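Local atomic coordinates of unique short US2 glycoprotein (Human herpesvirus 5, PDB entry 1IM3), a protein that helps the virus evade cytotoxic T cells by redirecting newly made MHC class I heavy chains from the endoplasmic reticulum to the cytosol for proteasomal destruction. Residues L60-R65 against L78-Q83. Numbering follows the deposited sequence.
Sequences LKWNVR and LRLVLQ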
loop_
_atom_site.group_PDB
_atom_site.type_symbol
_atom_site.label_atom_id
_atom_site.label_comp_id
_atom_site.label_asym_id
_atom_site.label_seq_id
_atom_site.Cartn_x
_atom_site.Cartn_y
_atom_site.Cartn_z
ATOM N N LEU D 60 5.672 -18.711 -23.777
ATOM C CA LEU D 60 5.009 -18.905 -22.493
ATOM C C LEU D 60 3.842 -19.835 -22.806
ATOM O O LEU D 60 2.980 -19.534 -23.649
ATOM C CB LEU D 60 4.529 -17.561 -21.933
ATOM C CG LEU D 60 3.931 -17.422 -20.525
ATOM C CD1 LEU D 60 2.469 -17.595 -20.620
ATOM C CD2 LEU D 60 4.546 -18.420 -19.531
ATOM N N LYS D 61 3.832 -20.987 -22.160
ATOM C CA LYS D 61 2.766 -21.947 -22.382
ATOM C C LYS D 61 2.176 -22.433 -21.067
ATOM O O LYS D 61 2.871 -22.549 -20.042
ATOM C CB LYS D 61 3.296 -23.146 -23.164
ATOM C CG LYS D 61 3.762 -22.804 -24.567
ATOM C CD LYS D 61 4.438 -23.997 -25.209
ATOM C CE LYS D 61 4.751 -23.740 -26.678
ATOM N NZ LYS D 61 5.299 -24.967 -27.321
ATOM N N TRP D 62 0.883 -22.724 -21.093
ATOM C CA TRP D 62 0.243 -23.219 -19.899
ATOM C C TRP D 62 -0.563 -24.457 -20.218
ATOM O O TRP D 62 -1.038 -24.634 -21.337
ATOM C CB TRP D 62 -0.620 -22.133 -19.254
ATOM C CG TRP D 62 -1.699 -21.571 -20.093
ATOM C CD1 TRP D 62 -3.014 -21.915 -20.053
ATOM C CD2 TRP D 62 -1.603 -20.473 -21.027
ATOM N NE1 TRP D 62 -3.746 -21.100 -20.889
ATOM C CE2 TRP D 62 -2.908 -20.209 -21.495
ATOM C CE3 TRP D 62 -0.548 -19.687 -21.495
ATOM C CZ2 TRP D 62 -3.188 -19.183 -22.416
ATOM C CZ3 TRP D 62 -0.821 -18.667 -22.406
ATOM C CH2 TRP D 62 -2.133 -18.420 -22.857
ATOM N N ASN D 63 -0.694 -25.316 -19.218
ATOM C CA ASN D 63 -1.396 -26.575 -19.329
ATOM C C ASN D 63 -1.992 -26.868 -17.951
ATOM O O ASN D 63 -1.630 -27.831 -17.277
ATOM C CB ASN D 63 -0.418 -27.680 -19.722
ATOM C CG ASN D 63 -1.120 -29.013 -19.968
ATOM O OD1 ASN D 63 -2.297 -29.035 -20.323
ATOM N ND2 ASN D 63 -0.398 -30.124 -19.795
ATOM N N VAL D 64 -2.897 -26.000 -17.540
ATOM C CA VAL D 64 -3.556 -26.110 -16.250
ATOM C C VAL D 64 -4.390 -27.381 -16.180
ATOM O O VAL D 64 -5.268 -27.599 -17.013
ATOM C CB VAL D 64 -4.450 -24.885 -16.011
ATOM C CG1 VAL D 64 -5.185 -25.017 -14.676
ATOM C CG2 VAL D 64 -3.595 -23.627 -16.017
ATOM N N ARG D 65 -4.116 -28.223 -15.197
ATOM C CA ARG D 65 -4.832 -29.485 -15.075
ATOM C C ARG D 65 -5.462 -29.672 -13.692
ATOM O O ARG D 65 -4.836 -29.406 -12.662
ATOM C CB ARG D 65 -3.882 -30.653 -15.401
ATOM C CG ARG D 65 -3.350 -30.655 -16.838
ATOM C CD ARG D 65 -2.043 -31.420 -16.972
ATOM N NE ARG D 65 -0.894 -30.661 -16.485
ATOM C CZ ARG D 65 0.360 -31.099 -16.530
ATOM N NH1 ARG D 65 0.622 -32.297 -17.041
ATOM N NH2 ARG D 65 1.350 -30.340 -16.064
ATOM N N LEU D 78 -7.780 -14.317 -18.044
ATOM C CA LEU D 78 -6.349 -14.493 -17.927
ATOM C C LEU D 78 -5.566 -13.214 -18.143
ATOM O O LEU D 78 -5.459 -12.726 -19.268
ATOM C CB LEU D 78 -5.903 -15.557 -18.927
ATOM C CG LEU D 78 -4.465 -16.060 -18.850
ATOM C CD1 LEU D 78 -4.151 -16.523 -17.431
ATOM C CD2 LEU D 78 -4.291 -17.216 -19.850
ATOM N N ARG D 79 -5.027 -12.659 -17.063
ATOM C CA ARG D 79 -4.222 -11.451 -17.159
ATOM C C ARG D 79 -2.775 -11.895 -17.305
ATOM O O ARG D 79 -2.291 -12.721 -16.547
ATOM C CB ARG D 79 -4.383 -10.576 -15.907
ATOM C CG ARG D 79 -3.447 -9.358 -15.855
ATOM C CD ARG D 79 -3.687 -8.463 -14.628
ATOM N NE ARG D 79 -2.704 -7.384 -14.554
ATOM C CZ ARG D 79 -1.543 -7.465 -13.905
ATOM N NH1 ARG D 79 -1.194 -8.576 -13.245
ATOM N NH2 ARG D 79 -0.723 -6.436 -13.928
ATOM N N LEU D 80 -2.092 -11.365 -18.302
ATOM C CA LEU D 80 -0.708 -11.741 -18.514
ATOM C C LEU D 80 0.121 -10.487 -18.644
ATOM O O LEU D 80 -0.356 -9.487 -19.169
ATOM C CB LEU D 80 -0.559 -12.548 -19.809
ATOM C CG LEU D 80 -1.278 -13.883 -19.937
ATOM C CD1 LEU D 80 -1.068 -14.426 -21.337
ATOM C CD2 LEU D 80 -0.739 -14.872 -18.899
ATOM N N VAL D 81 1.338 -10.501 -18.120
ATOM C CA VAL D 81 2.181 -9.348 -18.342
ATOM C C VAL D 81 3.472 -9.934 -18.889
ATOM O O VAL D 81 4.142 -10.750 -18.259
ATOM C CB VAL D 81 2.350 -8.433 -17.083
ATOM C CG1 VAL D 81 1.704 -9.047 -15.879
ATOM C CG2 VAL D 81 3.792 -8.070 -16.879
ATOM N N LEU D 82 3.744 -9.568 -20.132
ATOM C CA LEU D 82 4.889 -10.059 -20.877
ATOM C C LEU D 82 5.843 -8.911 -21.086
ATOM O O LEU D 82 5.495 -7.902 -21.713
ATOM C CB LEU D 82 4.406 -10.583 -22.221
ATOM C CG LEU D 82 3.153 -11.467 -22.132
ATOM C CD1 LEU D 82 2.634 -11.785 -23.529
ATOM C CD2 LEU D 82 3.480 -12.736 -21.378
ATOM N N GLN D 83 7.047 -9.046 -20.541
ATOM C CA GLN D 83 8.026 -7.973 -20.683
ATOM C C GLN D 83 7.404 -6.667 -20.225
ATOM O O GLN D 83 7.757 -5.619 -20.734
ATOM C CB GLN D 83 8.446 -7.821 -22.148
ATOM C CG GLN D 83 9.655 -8.581 -22.506
ATOM C CD GLN D 83 10.882 -7.905 -22.007
ATOM O OE1 GLN D 83 10.853 -7.270 -20.945
ATOM N NE2 GLN D 83 11.991 -8.033 -22.763
#
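One methyl of L78 sits over a face of the W62 indole, the closest approach between the two segments. L78 CD2 lies 3.4 Å from W62 CZ2 and stands equally far above the ring plane, so the methyl is almost directly over that atom, toward the rim on the six-membered side. W62 holds CG between its backbone N and carbonyl carbon (chi1 59°), and from there the indole reaches across to meet L78, which comes from the opposite direction. L80 joins obliquely and more loosely, with its CD1 4.4 Å from W62 CZ3. No hydrogen bond links the two segments, as expected where the sheets face each other in the immunoglobulin-like sandwich of the lumenal domain: strand 59-68 belongs to one, strand 75-82 to the other, and the nearest CA atoms, those of W62 and L78, are 11.1 Å apart. Alternation along each strand points L60 and L82 inward as well, though not into close contact, while K61 is exposed. F32, from strand 30-37 of the L78 sheet, adds a second aromatic ring, inclined at about 45° to the indole. On the outer side of that sheet, R79 forms a salt bridge with D33 and hydrogen-bonds to the backbone of another protein chain.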